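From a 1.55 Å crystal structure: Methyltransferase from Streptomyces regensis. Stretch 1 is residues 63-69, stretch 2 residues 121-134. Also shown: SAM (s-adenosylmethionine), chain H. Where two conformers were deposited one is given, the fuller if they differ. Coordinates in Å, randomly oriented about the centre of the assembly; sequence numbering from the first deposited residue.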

# COMPACT_ATOMS: atom_id res chain seq x y z
N ARG A 63 11.57 9.89 -9.62
CA ARG A 63 12.22 11.16 -9.86
C ARG A 63 11.25 12.22 -10.38
O ARG A 63 11.46 13.40 -10.14
N ARG A 64 10.20 11.81 -11.09
CA ARG A 64 9.18 12.72 -11.57
C ARG A 64 7.83 12.19 -11.13
O ARG A 64 7.50 11.03 -11.41
N ILE A 65 7.05 13.03 -10.46
CA ILE A 65 5.74 12.65 -9.95
C ILE A 65 4.70 13.63 -10.47
O ILE A 65 4.94 14.84 -10.50
N LEU A 66 3.55 13.10 -10.89
CA LEU A 66 2.41 13.90 -11.32
C LEU A 66 1.29 13.75 -10.30
O LEU A 66 0.94 12.62 -9.94
N GLU A 67 0.74 14.87 -9.84
CA GLU A 67 -0.39 14.87 -8.92
C GLU A 67 -1.54 15.65 -9.53
O GLU A 67 -1.36 16.79 -9.98
N ILE A 68 -2.72 15.04 -9.55
CA ILE A 68 -3.93 15.66 -10.06
C ILE A 68 -4.81 15.95 -8.84
O ILE A 68 -5.41 15.03 -8.28
N GLY A 69 -4.85 17.21 -8.42
CA GLY A 69 -5.62 17.61 -7.25
C GLY A 69 -4.78 18.05 -6.07
O GLY A 69 -4.69 17.33 -5.08
N ARG A 121 -8.21 23.48 -15.18
CA ARG A 121 -8.85 22.19 -15.35
C ARG A 121 -7.82 21.14 -15.76
O ARG A 121 -7.09 21.34 -16.73
N ALA A 122 -7.78 20.03 -15.03
CA ALA A 122 -6.73 19.04 -15.28
C ALA A 122 -6.75 18.53 -16.72
O ALA A 122 -5.70 18.35 -17.33
N LEU A 123 -7.94 18.30 -17.28
CA LEU A 123 -7.99 17.79 -18.65
C LEU A 123 -7.50 18.82 -19.67
O LEU A 123 -7.12 18.44 -20.78
N ASP A 124 -7.48 20.11 -19.31
CA ASP A 124 -6.87 21.12 -20.16
C ASP A 124 -5.36 21.15 -19.99
O ASP A 124 -4.63 21.40 -20.95
N ILE A 125 -4.88 20.89 -18.77
CA ILE A 125 -3.45 21.04 -18.48
C ILE A 125 -2.68 19.79 -18.89
O ILE A 125 -1.56 19.89 -19.41
N LEU A 126 -3.24 18.61 -18.65
CA LEU A 126 -2.51 17.36 -18.87
C LEU A 126 -1.87 17.26 -20.26
O LEU A 126 -0.69 16.88 -20.34
N PRO A 127 -2.55 17.57 -21.36
CA PRO A 127 -1.87 17.47 -22.66
C PRO A 127 -0.64 18.35 -22.77
O PRO A 127 0.28 18.01 -23.53
N THR A 128 -0.58 19.46 -22.03
CA THR A 128 0.57 20.36 -22.08
C THR A 128 1.79 19.78 -21.38
O THR A 128 2.88 20.35 -21.51
N LEU A 129 1.63 18.69 -20.65
CA LEU A 129 2.73 18.07 -19.92
C LEU A 129 3.46 17.00 -20.72
O LEU A 129 4.49 16.50 -20.26
N ASP A 130 2.97 16.66 -21.91
CA ASP A 130 3.61 15.63 -22.72
C ASP A 130 4.76 16.30 -23.48
O ASP A 130 4.67 16.61 -24.67
N ARG A 131 5.85 16.53 -22.76
CA ARG A 131 6.99 17.24 -23.32
C ARG A 131 8.26 16.80 -22.62
O ARG A 131 8.21 16.40 -21.44
N PRO A 132 9.41 16.87 -23.29
CA PRO A 132 10.67 16.49 -22.64
C PRO A 132 10.91 17.31 -21.38
O PRO A 132 10.58 18.50 -21.32
N GLY A 133 11.50 16.67 -20.37
CA GLY A 133 11.76 17.31 -19.11
C GLY A 133 10.60 17.30 -18.14
O GLY A 133 10.81 17.60 -16.95
N THR A 134 9.40 16.98 -18.59
CA THR A 134 8.24 16.83 -17.72
C THR A 134 7.78 15.38 -17.72
O THR A 134 7.89 14.70 -16.70

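The strand of stretch 1, residues 64 to 68, alternates its side chains in the usual way. Arg-64, Leu-66 and Ile-68 point toward stretch 2, whereas Ile-65 points away and neither it nor Glu-67 touches the opposing segment. Three projecting side chains, one every second residue, thus meet a short helix and the turns that follow it. The contact is small, burying 306 Å² in all, and no hydrogen bond crosses it.

At one end, Ile-68 (chi1 m, chi2 t) faces Ala-122 in the first turn of the helix. The alanine presents a single methyl, and this shortness fits the close approach of the backbones here, Ile-68 CA lying 6.8 Å from Ala-122 CA; the branched isoleucine fills the space that remains, its CG2 lying 3.7 Å from Ala-122 CB. The other arm of Ile-68 reaches toward Leu-126, bringing Ile-68 CD1 to 4.2 Å from both CD1 and CD2 of Leu-126.

Leu-126 (m, t) leaves its backbone sideways, but its end bends nearer to the strand. It therefore becomes a bump between two strand residues, both its methyls lying against Ile-68 as above and its CD2 also reaching Leu-66 CD2 at 3.8 Å. Leu-66, with chi1 t and chi2 p, spreads its two methyls like a fork: CD2 meets Leu-126, while CD1 lies 3.7 Å from CD1 of Leu-129 (m, t), which points in from three residues further on. The forked end of Leu-66 suits this middle position, since its two methyls rest against different leucines.

Beyond Leu-66 the packing changes character. Arg-64 begins m, then runs t, t through its next two torsions, so its long chain reaches the loop at Gly-133 and Thr-134. Its CD lies 3.0 Å from Thr-134 O, and one face of the guanidinium is covered by Gly-133 O and Thr-134 N. Although Arg-64 NH1 and Gly-133 O are just 2.7 Å apart, the angle is too poor for a hydrogen bond; Thr-134 O is buried here without a partner. Gly-133 has no side chain, and its positive phi would jam a CB against the preceding carbonyl. Thr-134 turns its own side chain away, so it meets the arginine through its backbone.

The cofactor binds at the Ile-68 end. Ala-122 shows its methyl to the strand while its backbone N donates a hydrogen bond to SAM N1 (3.0 Å), and just past the strand Gly-69 O accepts one from SAM N (2.8 Å). Stretch 1 thus holds the amino group of the methyl donor and stretch 2 its adenine.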

# COMPACT_ATOMS: atom_id res chain seq x y z
CB ARG A 63 13.36 10.98 -10.87
CG ARG A 63 14.13 12.24 -11.22
CD ARG A 63 15.34 11.90 -12.10
NE ARG A 63 16.02 13.11 -12.58
CZ ARG A 63 15.79 13.69 -13.75
NH1 ARG A 63 14.89 13.20 -14.60
NH2 ARG A 63 16.46 14.78 -14.09
CB ARG A 64 9.22 12.87 -13.09
CG ARG A 64 10.50 13.49 -13.63
CD ARG A 64 10.31 13.92 -15.08
NE ARG A 64 11.58 14.15 -15.77
CZ ARG A 64 12.31 15.25 -15.65
NH1 ARG A 64 11.92 16.24 -14.85
NH2 ARG A 64 13.45 15.37 -16.32
CB ILE A 65 5.73 12.63 -8.41
CG1 ILE A 65 6.79 11.65 -7.88
CG2 ILE A 65 4.34 12.26 -7.89
CD1 ILE A 65 6.94 11.66 -6.37
CB LEU A 66 1.94 13.47 -12.70
CG LEU A 66 0.63 14.07 -13.21
CD1 LEU A 66 0.73 15.59 -13.36
CD2 LEU A 66 0.23 13.42 -14.52
CB GLU A 67 0.00 15.50 -7.58
CG GLU A 67 -1.15 15.68 -6.60
CD GLU A 67 -0.69 16.24 -5.28
OE1 GLU A 67 -0.20 17.40 -5.26
OE2 GLU A 67 -0.78 15.52 -4.27
CB ILE A 68 -4.64 14.78 -11.09
CG1 ILE A 68 -3.66 14.42 -12.21
CG2 ILE A 68 -5.86 15.49 -11.64
CD1 ILE A 68 -4.17 13.36 -13.16
CB ARG A 121 -9.95 22.27 -16.41
CG ARG A 121 -11.36 22.35 -15.88
CD ARG A 121 -12.35 22.36 -17.03
NE ARG A 121 -12.23 21.15 -17.84
CZ ARG A 121 -12.36 21.09 -19.16
NH1 ARG A 121 -12.61 22.18 -19.87
NH2 ARG A 121 -12.23 19.92 -19.78
CB ALA A 122 -6.87 17.88 -14.30
CB LEU A 123 -9.40 17.33 -19.00
CG LEU A 123 -9.87 16.03 -18.33
CD1 LEU A 123 -11.26 15.66 -18.81
CD2 LEU A 123 -8.90 14.87 -18.56
CB ASP A 124 -7.45 22.50 -19.86
CG ASP A 124 -8.92 22.62 -20.23
OD1 ASP A 124 -9.38 21.88 -21.11
OD2 ASP A 124 -9.61 23.49 -19.64
CB ILE A 125 -3.27 21.36 -16.99
CG1 ILE A 125 -3.78 22.77 -16.70
CG2 ILE A 125 -1.80 21.22 -16.58
CD1 ILE A 125 -4.22 22.98 -15.28
CB LEU A 126 -3.45 16.18 -18.59
CG LEU A 126 -3.72 15.95 -17.10
CD1 LEU A 126 -4.97 15.09 -16.87
CD2 LEU A 126 -2.52 15.30 -16.44
CB PRO A 127 -2.95 17.87 -23.68
CG PRO A 127 -4.07 18.44 -22.89
CD PRO A 127 -3.99 17.86 -21.52
CB THR A 128 0.25 21.72 -21.45
OG1 THR A 128 0.29 21.62 -20.02
CG2 THR A 128 -1.12 22.22 -21.90
CB LEU A 129 2.19 17.45 -18.62
CG LEU A 129 1.43 18.40 -17.69
CD1 LEU A 129 1.04 17.68 -16.42
CD2 LEU A 129 2.24 19.66 -17.37
CB ASP A 130 2.60 14.98 -23.66
CG ASP A 130 3.08 13.66 -24.21
OD1 ASP A 130 4.23 13.28 -23.94
OD2 ASP A 130 2.29 12.99 -24.91
CB ARG A 131 6.81 18.75 -23.19
CG ARG A 131 6.73 19.22 -21.75
CD ARG A 131 6.36 20.68 -21.66
NE ARG A 131 7.25 21.52 -22.45
CZ ARG A 131 7.10 22.83 -22.63
NH1 ARG A 131 6.08 23.46 -22.04
NH2 ARG A 131 7.96 23.51 -23.37
CB PRO A 132 11.73 16.77 -23.71
CG PRO A 132 11.00 16.81 -24.99
CD PRO A 132 9.62 17.28 -24.69
CB THR A 134 7.12 17.78 -18.15
OG1 THR A 134 7.58 19.13 -18.08
CG2 THR A 134 5.89 17.62 -17.26
N SAM H . -4.57 15.60 -2.90
CA SAM H . -5.00 16.51 -1.83
C SAM H . -4.45 16.03 -0.45
O SAM H . -4.53 14.80 -0.22
OXT SAM H . -3.96 16.88 0.32
CB SAM H . -6.54 16.61 -1.77
CG SAM H . -7.15 16.85 -3.15
SD SAM H . -8.92 17.14 -2.93
CE SAM H . -9.48 15.51 -2.60
C5' SAM H . -9.52 17.30 -4.65
C4' SAM H . -9.02 18.56 -5.33
O4' SAM H . -9.22 18.48 -6.76
C3' SAM H . -9.70 19.86 -4.86
O3' SAM H . -8.71 20.77 -4.40
C2' SAM H . -10.46 20.34 -6.11
O2' SAM H . -10.51 21.76 -6.21
C1' SAM H . -9.59 19.76 -7.22
N9 SAM H . -10.27 19.60 -8.50
C8 SAM H . -11.56 19.19 -8.72
N7 SAM H . -11.88 19.08 -9.99
C5 SAM H . -10.71 19.44 -10.65
C6 SAM H . -10.38 19.50 -12.02
N6 SAM H . -11.23 19.20 -13.00
N1 SAM H . -9.12 19.88 -12.34
C2 SAM H . -8.27 20.18 -11.36
N3 SAM H . -8.47 20.15 -10.04
C4 SAM H . -9.72 19.77 -9.75